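Local coordinates for putative endonuclease/exonuclease/phosphatase family protein (Bacteroides vulgatus ATCC 8482, PDB 3G6S) that probably acts as a nuclease of the endonuclease/exonuclease/phosphatase family, cutting phosphodiester bonds in nucleic acids, at residues 8-12 and 248-253; 130-134 and 162-168; 205-209 and 220-224. All coordinates share one frame; numbering follows the deposited sequence.

Contacts 1 and 3 are neighbours, with centres about 10 Å apart, and they join directly through the backbone: N252 N lies 2.8 Å from T208 O, a probable hydrogen bond. Contact 2 lies across the centre of the chain, its centre about 25 Å from that of contact 1 and 27 Å from that of contact 3. Along the sequence, contact 1 spans the other two, which follow one another. Strand 2-10 belongs to the seven-stranded sheet and contact 2 to the six-stranded one; contact 3 lies in the loop passing between them. Contacts 1 and 3 lie at the loop end of what is, by family, a DNase I-like fold, where relatives have their active site.

Contact 1: 8-12 and 248-253; sequences TFNIR and LSDHNP
N10 lies flat against the imidazole of H251, amide and ring planes only 11° apart. Its CB sits over one face, 3.7 Å from the ring centroid in a CH-pi contact, and ND2 reaches out over CE1 of H251 at 3.4 Å. With CG anti to the backbone N (chi1 -174°), the amide is carried along the ring; OD1 receives R12 N in an Asx turn, while ND2 donates to E46 and D172.

The hydroxyl of S249 ties the two backbones: OG donates to N10 O at 2.8 Å and accepts from H251 N in an ST turn. The ring of H251 has a bond of its own, ND1 donating to D250 OD1 at 2.6 Å; the carboxylate oxygen is met from above its plane. The other oxygen, OD2, faces the aliphatic part of R12, with CD 3.0 Å away, and makes a long salt bridge of 4.0 Å to R12 NH1. The guanidinium stands nearly upright to the carboxylate, and its NE pairs with D18.

F9 also has its CG anti to N, which runs the ring alongside P253: CD1 touches P253 CB at 3.5 Å, H251 O lies at the ring edge, and CZ meets S249 CB.

The SDH sequence is a signature of DNase I-like enzymes, so an active-site role for H251 is probable by family. D250 helps hold the imidazole as modelled, D224 lies by its CD2, and N10, stacked on the ring, links it through ND2 to the acidic E46 and D172.

Contact 2: 130-134 and 162-168; sequences KIFMA and VGERPAV
The carbonyl oxygen of V162, whose side chain packs on I131 and M133, is gripped twice by one residue: R165 N reaches it at 3.1 Å, closing a type II' turn in which G163 takes positive phi, and R165 NE reaches it at 2.9 Å from the opposite face of the carbonyl plane. A bend at chi3 (-74°) folds the arginine back for this second bond. R165 also runs alongside I131, NH1 lying 3.8 Å from its CG2. Replacing R165 with an alanine would probably leave V162 O with the turn bond alone and strip the I131 methyl of its guanidinium neighbour. The turn follows helix 144-161 and leads into strand 167-172, completing a beta-alpha-beta crossover that sets this strand parallel to 131-138. M133 N donates to P166 O and V168 N to M133 O, both at 2.8 Å. On the face towards the helix, selenomethionine M133 slides past V162 in the opposite direction, its CB 4.0 Å from V162 CB, with A167 CB beside it. F132 and P166 meet through their CB atoms, and the bent K130 chain crosses the proline at about a right angle, CE 3.8 Å from P166 CG.

Contact 3: 205-209 and 220-224; sequences VDYTF and CEKID
T208 fits into the bend of 220-224, and its side chain can be followed outward atom by atom. CB lies 3.4 Å from D224 OD1 and somewhat farther from D224 CB. From there the two branches part. OG1, turned anti to the backbone N (chi1 -178°), comes within 2.6 Å of D224 OD1, the two side chains crossing at about a right angle; N252 O is a further acceptor beside the same hydroxyl, which has a single proton to give. The methyl CG2 points toward the backbone of K222 and I223, close to D224 OD1 as well, and meets I223 CG1 at 3.8 Å and the start of the K222 chain at CG.

The backbone of the threonine is held too. T208 N donates to E221 O at 3.1 Å, from above the carbonyl plane, and F209 N adds a weak bond to the same oxygen, so one carbonyl collects two successive amides.

On the preceding residue, the ring of Y207 comes up against C220 obliquely: CD2 approaches C220 CB at 3.2 Å, and the sulfur stands 4.2 Å from the ring centroid in a sulfur-aromatic contact. The phenol oxygen of Y207 finds its partner in E242. K222, bent at chi4, curls its NZ back to D224 O at 2.8 Å, in the carbonyl plane.

D224 and F209 pack against H251, so the loop borders the probable active-site end; by position D224 matches the aspartate that pairs with this histidine in relatives. Both segments belong to the long connection from strand 201-204, at one margin of the seven-stranded sheet, to strand 224-228 of the six-stranded one. V205 and K222 rest on I239 of strand 233-239, while D206 and K222 touch Y196 of helix 195-198.

Contact 1: 8-12 and 248-253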
loop_
_atom_site.group_PDB
_atom_site.type_symbol
_atom_site.label_atom_id
_atom_site.label_comp_id
_atom_site.label_asym_id
_atom_site.label_seq_id
_atom_site.Cartn_x
_atom_site.Cartn_y
_atom_site.Cartn_z
ATOM N N THR A 8 -4.841 0.268 1.471
ATOM C CA THR A 8 -3.414 0.331 1.759
ATOM C C THR A 8 -3.305 0.278 3.278
ATOM O O THR A 8 -4.034 0.987 3.979
ATOM C CB THR A 8 -2.757 1.635 1.235
ATOM O OG1 THR A 8 -1.362 1.633 1.576
ATOM C CG2 THR A 8 -3.417 2.872 1.849
ATOM N N PHE A 9 -2.401 -0.552 3.790
ATOM C CA PHE A 9 -2.273 -0.690 5.229
ATOM C C PHE A 9 -0.897 -1.135 5.729
ATOM O O PHE A 9 -0.364 -2.165 5.310
ATOM C CB PHE A 9 -3.349 -1.667 5.705
ATOM C CG PHE A 9 -3.392 -1.852 7.185
ATOM C CD1 PHE A 9 -3.258 -0.762 8.037
ATOM C CD2 PHE A 9 -3.605 -3.113 7.730
ATOM C CE1 PHE A 9 -3.331 -0.921 9.419
ATOM C CE2 PHE A 9 -3.682 -3.290 9.114
ATOM C CZ PHE A 9 -3.547 -2.193 9.964
ATOM N N ASN A 10 -0.323 -0.336 6.622
ATOM C CA ASN A 10 0.975 -0.636 7.229
ATOM C C ASN A 10 0.610 -1.433 8.484
ATOM O O ASN A 10 -0.075 -0.924 9.368
ATOM C CB ASN A 10 1.695 0.665 7.628
ATOM C CG ASN A 10 3.118 0.423 8.144
ATOM O OD1 ASN A 10 3.392 -0.567 8.830
ATOM N ND2 ASN A 10 4.019 1.345 7.837
ATOM N N ILE A 11 1.067 -2.674 8.571
ATOM C CA ILE A 11 0.720 -3.495 9.715
ATOM C C ILE A 11 1.702 -3.467 10.881
ATOM O O ILE A 11 1.463 -4.116 11.896
ATOM C CB ILE A 11 0.519 -4.951 9.283
ATOM C CG1 ILE A 11 1.823 -5.529 8.752
ATOM C CG2 ILE A 11 -0.537 -5.020 8.189
ATOM C CD1 ILE A 11 1.736 -6.996 8.462
ATOM N N ARG A 12 2.792 -2.713 10.750
ATOM C CA ARG A 12 3.814 -2.633 11.802
ATOM C C ARG A 12 4.529 -3.978 11.916
ATOM O O ARG A 12 3.954 -4.950 12.402
ATOM C CB ARG A 12 3.174 -2.282 13.147
ATOM C CG ARG A 12 4.126 -2.389 14.318
ATOM C CD ARG A 12 5.229 -1.360 14.255
ATOM N NE ARG A 12 6.236 -1.632 15.274
ATOM C CZ ARG A 12 7.318 -0.891 15.490
ATOM N NH1 ARG A 12 7.548 0.190 14.759
ATOM N NH2 ARG A 12 8.177 -1.237 16.439
ATOM N N LEU A 248 -5.247 -2.424 15.861
ATOM C CA LEU A 248 -4.813 -3.233 14.722
ATOM C C LEU A 248 -3.344 -2.999 14.382
ATOM O O LEU A 248 -2.606 -3.929 14.044
ATOM C CB LEU A 248 -5.655 -2.918 13.477
ATOM C CG LEU A 248 -6.938 -3.700 13.177
ATOM C CD1 LEU A 248 -7.860 -3.708 14.382
ATOM C CD2 LEU A 248 -7.633 -3.054 11.987
ATOM N N SER A 249 -2.916 -1.750 14.499
ATOM C CA SER A 249 -1.555 -1.393 14.145
ATOM C C SER A 249 -1.294 0.025 14.610
ATOM O O SER A 249 -2.198 0.667 15.121
ATOM C CB SER A 249 -1.415 -1.509 12.619
ATOM O OG SER A 249 -0.499 -0.578 12.095
ATOM N N ASP A 250 -0.065 0.510 14.462
ATOM C CA ASP A 250 0.214 1.885 14.850
ATOM C C ASP A 250 -0.317 2.801 13.744
ATOM O O ASP A 250 -0.382 4.018 13.905
ATOM C CB ASP A 250 1.714 2.125 15.071
ATOM C CG ASP A 250 2.567 1.574 13.958
ATOM O OD1 ASP A 250 2.049 1.405 12.832
ATOM O OD2 ASP A 250 3.767 1.315 14.204
ATOM N N HIS A 251 -0.697 2.197 12.620
ATOM C CA HIS A 251 -1.258 2.929 11.492
ATOM C C HIS A 251 -2.745 2.625 11.322
ATOM O O HIS A 251 -3.260 1.636 11.853
ATOM C CB HIS A 251 -0.566 2.547 10.184
ATOM C CG HIS A 251 0.754 3.212 9.965
ATOM N ND1 HIS A 251 1.910 2.804 10.592
ATOM C CD2 HIS A 251 1.110 4.224 9.140
ATOM C CE1 HIS A 251 2.924 3.532 10.160
ATOM N NE2 HIS A 251 2.466 4.401 9.277
ATOM N N ASN A 252 -3.427 3.492 10.579
ATOM C CA ASN A 252 -4.834 3.305 10.269
ATOM C C ASN A 252 -4.919 2.969 8.777
ATOM O O ASN A 252 -4.308 3.626 7.948
ATOM C CB ASN A 252 -5.643 4.575 10.543
ATOM C CG ASN A 252 -6.132 4.666 11.987
ATOM O OD1 ASN A 252 -6.163 3.664 12.717
ATOM N ND2 ASN A 252 -6.537 5.865 12.398
ATOM N N PRO A 253 -5.667 1.925 8.414
ATOM C CA PRO A 253 -5.797 1.551 7.002
ATOM C C PRO A 253 -6.664 2.566 6.259
ATOM O O PRO A 253 -7.499 3.244 6.868
ATOM C CB PRO A 253 -6.470 0.187 7.075
ATOM C CG PRO A 253 -7.389 0.370 8.262
ATOM C CD PRO A 253 -6.495 1.058 9.268
#

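Contact 2: 130-134 and 162-168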
loop_
_atom_site.group_PDB
_atom_site.type_symbol
_atom_site.label_atom_id
_atom_site.label_comp_id
_atom_site.label_asym_id
_atom_site.label_seq_id
_atom_site.Cartn_x
_atom_site.Cartn_y
_atom_site.Cartn_z
ATOM N N LYS A 130 -11.567 -6.991 -17.387
ATOM C CA LYS A 130 -10.860 -5.725 -17.250
ATOM C C LYS A 130 -9.437 -5.881 -16.734
ATOM O O LYS A 130 -9.192 -6.587 -15.750
ATOM C CB LYS A 130 -11.622 -4.777 -16.324
ATOM C CG LYS A 130 -11.009 -3.393 -16.244
ATOM C CD LYS A 130 -11.061 -2.665 -17.578
ATOM C CE LYS A 130 -10.569 -1.228 -17.418
ATOM N NZ LYS A 130 -10.571 -0.437 -18.692
ATOM N N ILE A 131 -8.511 -5.211 -17.415
ATOM C CA ILE A 131 -7.096 -5.229 -17.060
ATOM C C ILE A 131 -6.725 -3.943 -16.332
ATOM O O ILE A 131 -7.147 -2.853 -16.712
ATOM C CB ILE A 131 -6.198 -5.372 -18.317
ATOM C CG1 ILE A 131 -6.188 -6.820 -18.794
ATOM C CG2 ILE A 131 -4.783 -4.947 -18.008
ATOM C CD1 ILE A 131 -7.455 -7.222 -19.467
ATOM N N PHE A 132 -5.953 -4.084 -15.264
ATOM C CA PHE A 132 -5.508 -2.936 -14.498
ATOM C C PHE A 132 -4.246 -3.273 -13.751
ATOM O O PHE A 132 -3.828 -4.423 -13.714
ATOM C CB PHE A 132 -6.574 -2.468 -13.510
ATOM C CG PHE A 132 -7.036 -3.523 -12.553
ATOM C CD1 PHE A 132 -8.008 -4.450 -12.933
ATOM C CD2 PHE A 132 -6.561 -3.547 -11.242
ATOM C CE1 PHE A 132 -8.515 -5.374 -12.016
ATOM C CE2 PHE A 132 -7.061 -4.468 -10.319
ATOM C CZ PHE A 132 -8.043 -5.387 -10.703
HETATM N N MSE A 133 -3.628 -2.271 -13.153
HETATM C CA MSE A 133 -2.410 -2.542 -12.439
HETATM C C MSE A 133 -2.435 -2.024 -11.021
HETATM O O MSE A 133 -3.055 -1.003 -10.717
HETATM C CB MSE A 133 -1.233 -1.938 -13.185
HETATM C CG MSE A 133 0.094 -2.176 -12.514
HETATM SE SE MSE A 133 1.474 -1.234 -13.435
HETATM C CE MSE A 133 2.918 -2.448 -13.066
ATOM N N ALA A 134 -1.756 -2.753 -10.153
ATOM C CA ALA A 134 -1.662 -2.379 -8.761
ATOM C C ALA A 134 -0.189 -2.280 -8.412
ATOM O O ALA A 134 0.609 -3.154 -8.764
ATOM C CB ALA A 134 -2.334 -3.424 -7.888
ATOM N N VAL A 162 1.598 -1.186 -17.922
ATOM C CA VAL A 162 0.199 -1.117 -18.326
ATOM C C VAL A 162 -0.147 0.090 -19.199
ATOM O O VAL A 162 -1.296 0.256 -19.610
ATOM C CB VAL A 162 -0.732 -1.156 -17.069
ATOM C CG1 VAL A 162 -0.953 0.259 -16.512
ATOM C CG2 VAL A 162 -2.042 -1.813 -17.421
ATOM N N GLY A 163 0.840 0.930 -19.479
ATOM C CA GLY A 163 0.595 2.087 -20.320
ATOM C C GLY A 163 -0.408 3.068 -19.750
ATOM O O GLY A 163 -0.208 3.601 -18.661
ATOM N N GLU A 164 -1.489 3.306 -20.486
ATOM C CA GLU A 164 -2.530 4.234 -20.049
ATOM C C GLU A 164 -3.766 3.553 -19.464
ATOM O O GLU A 164 -4.810 4.182 -19.288
ATOM C CB GLU A 164 -2.941 5.131 -21.214
ATOM C CG GLU A 164 -3.154 4.380 -22.511
ATOM C CD GLU A 164 -3.664 5.276 -23.623
ATOM O OE1 GLU A 164 -3.085 6.373 -23.816
ATOM O OE2 GLU A 164 -4.638 4.879 -24.310
ATOM N N ARG A 165 -3.639 2.263 -19.173
ATOM C CA ARG A 165 -4.730 1.494 -18.590
ATOM C C ARG A 165 -4.767 1.771 -17.079
ATOM O O ARG A 165 -3.756 2.165 -16.484
ATOM C CB ARG A 165 -4.522 0.004 -18.877
ATOM C CG ARG A 165 -4.801 -0.375 -20.333
ATOM C CD ARG A 165 -4.379 -1.802 -20.661
ATOM N NE ARG A 165 -2.928 -1.910 -20.757
ATOM C CZ ARG A 165 -2.265 -3.036 -21.000
ATOM N NH1 ARG A 165 -2.921 -4.186 -21.173
ATOM N NH2 ARG A 165 -0.936 -3.002 -21.080
ATOM N N PRO A 166 -5.936 1.574 -16.443
ATOM C CA PRO A 166 -6.120 1.808 -15.009
ATOM C C PRO A 166 -5.005 1.233 -14.136
ATOM O O PRO A 166 -4.573 0.085 -14.309
ATOM C CB PRO A 166 -7.474 1.160 -14.724
ATOM C CG PRO A 166 -8.193 1.326 -16.001
ATOM C CD PRO A 166 -7.143 0.960 -17.020
ATOM N N ALA A 167 -4.551 2.052 -13.193
ATOM C CA ALA A 167 -3.488 1.685 -12.267
ATOM C C ALA A 167 -3.729 2.350 -10.922
ATOM O O ALA A 167 -4.200 3.484 -10.846
ATOM C CB ALA A 167 -2.146 2.120 -12.822
ATOM N N VAL A 168 -3.400 1.640 -9.856
ATOM C CA VAL A 168 -3.586 2.184 -8.529
ATOM C C VAL A 168 -2.329 1.940 -7.718
ATOM O O VAL A 168 -1.808 0.819 -7.659
ATOM C CB VAL A 168 -4.787 1.539 -7.827
ATOM C CG1 VAL A 168 -4.998 2.182 -6.471
ATOM C CG2 VAL A 168 -6.025 1.692 -8.704
#

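Contact 3: 205-209 and 220-224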
loop_
_atom_site.group_PDB
_atom_site.type_symbol
_atom_site.label_atom_id
_atom_site.label_comp_id
_atom_site.label_asym_id
_atom_site.label_seq_id
_atom_site.Cartn_x
_atom_site.Cartn_y
_atom_site.Cartn_z
ATOM N N VAL A 205 -11.609 9.019 10.156
ATOM C CA VAL A 205 -10.663 10.035 10.604
ATOM C C VAL A 205 -9.815 10.526 9.425
ATOM O O VAL A 205 -9.831 9.917 8.355
ATOM C CB VAL A 205 -9.757 9.450 11.714
ATOM C CG1 VAL A 205 -10.597 9.136 12.947
ATOM C CG2 VAL A 205 -9.083 8.159 11.227
ATOM N N ASP A 206 -9.083 11.623 9.616
ATOM C CA ASP A 206 -8.254 12.182 8.544
ATOM C C ASP A 206 -6.750 11.986 8.731
ATOM O O ASP A 206 -5.944 12.613 8.045
ATOM C CB ASP A 206 -8.559 13.679 8.347
ATOM C CG ASP A 206 -8.447 14.477 9.633
ATOM O OD1 ASP A 206 -7.473 14.267 10.391
ATOM O OD2 ASP A 206 -9.325 15.334 9.881
ATOM N N TYR A 207 -6.375 11.116 9.662
ATOM C CA TYR A 207 -4.965 10.824 9.912
ATOM C C TYR A 207 -4.770 9.315 9.816
ATOM O O TYR A 207 -5.711 8.551 10.032
ATOM C CB TYR A 207 -4.543 11.326 11.297
ATOM C CG TYR A 207 -5.378 10.788 12.436
ATOM C CD1 TYR A 207 -6.610 11.361 12.755
ATOM C CD2 TYR A 207 -4.936 9.704 13.199
ATOM C CE1 TYR A 207 -7.377 10.871 13.810
ATOM C CE2 TYR A 207 -5.696 9.209 14.252
ATOM C CZ TYR A 207 -6.914 9.799 14.549
ATOM O OH TYR A 207 -7.674 9.319 15.586
ATOM N N THR A 208 -3.547 8.897 9.510
ATOM C CA THR A 208 -3.238 7.485 9.338
ATOM C C THR A 208 -2.150 6.940 10.277
ATOM O O THR A 208 -1.833 5.746 10.260
ATOM C CB THR A 208 -2.839 7.217 7.851
ATOM O OG1 THR A 208 -2.575 5.822 7.648
ATOM C CG2 THR A 208 -1.600 7.999 7.487
ATOM N N PHE A 209 -1.567 7.808 11.092
ATOM C CA PHE A 209 -0.550 7.366 12.037
ATOM C C PHE A 209 -0.841 7.932 13.424
ATOM O O PHE A 209 -1.027 9.130 13.579
ATOM C CB PHE A 209 0.836 7.804 11.583
ATOM C CG PHE A 209 1.941 7.252 12.428
ATOM C CD1 PHE A 209 2.189 5.879 12.455
ATOM C CD2 PHE A 209 2.713 8.099 13.223
ATOM C CE1 PHE A 209 3.191 5.351 13.267
ATOM C CE2 PHE A 209 3.720 7.593 14.042
ATOM C CZ PHE A 209 3.965 6.212 14.069
ATOM N N CYS A 220 -2.001 14.119 14.854
ATOM C CA CYS A 220 -1.714 13.011 13.953
ATOM C C CYS A 220 -1.698 13.468 12.496
ATOM O O CYS A 220 -2.425 14.386 12.102
ATOM C CB CYS A 220 -2.744 11.904 14.135
ATOM S SG CYS A 220 -2.632 11.026 15.695
ATOM N N GLU A 221 -0.862 12.817 11.701
ATOM C CA GLU A 221 -0.743 13.158 10.299
ATOM C C GLU A 221 -1.125 11.994 9.403
ATOM O O GLU A 221 -1.175 10.836 9.835
ATOM C CB GLU A 221 0.687 13.557 9.970
ATOM C CG GLU A 221 1.316 14.517 10.950
ATOM C CD GLU A 221 2.727 14.872 10.545
ATOM O OE1 GLU A 221 3.469 13.951 10.115
ATOM O OE2 GLU A 221 3.098 16.063 10.666
ATOM N N LYS A 222 -1.387 12.321 8.142
ATOM C CA LYS A 222 -1.741 11.330 7.137
ATOM C C LYS A 222 -0.499 11.113 6.282
ATOM O O LYS A 222 -0.068 12.021 5.582
ATOM C CB LYS A 222 -2.893 11.847 6.269
ATOM C CG LYS A 222 -3.223 10.958 5.087
ATOM C CD LYS A 222 -4.563 11.338 4.486
ATOM C CE LYS A 222 -5.111 10.232 3.580
ATOM N NZ LYS A 222 -4.254 9.999 2.382
ATOM N N ILE A 223 0.084 9.922 6.353
ATOM C CA ILE A 223 1.278 9.625 5.578
ATOM C C ILE A 223 1.069 8.450 4.652
ATOM O O ILE A 223 1.996 8.024 3.963
ATOM C CB ILE A 223 2.482 9.323 6.477
ATOM C CG1 ILE A 223 2.189 8.107 7.353
ATOM C CG2 ILE A 223 2.784 10.542 7.341
ATOM C CD1 ILE A 223 3.304 7.765 8.312
ATOM N N ASP A 224 -0.147 7.916 4.642
ATOM C CA ASP A 224 -0.466 6.784 3.779
ATOM C C ASP A 224 -1.428 7.256 2.705
ATOM O O ASP A 224 -2.379 7.964 2.997
ATOM C CB ASP A 224 -1.064 5.646 4.614
ATOM C CG ASP A 224 -0.062 5.095 5.642
ATOM O OD1 ASP A 224 -0.136 5.478 6.831
ATOM O OD2 ASP A 224 0.818 4.292 5.251
#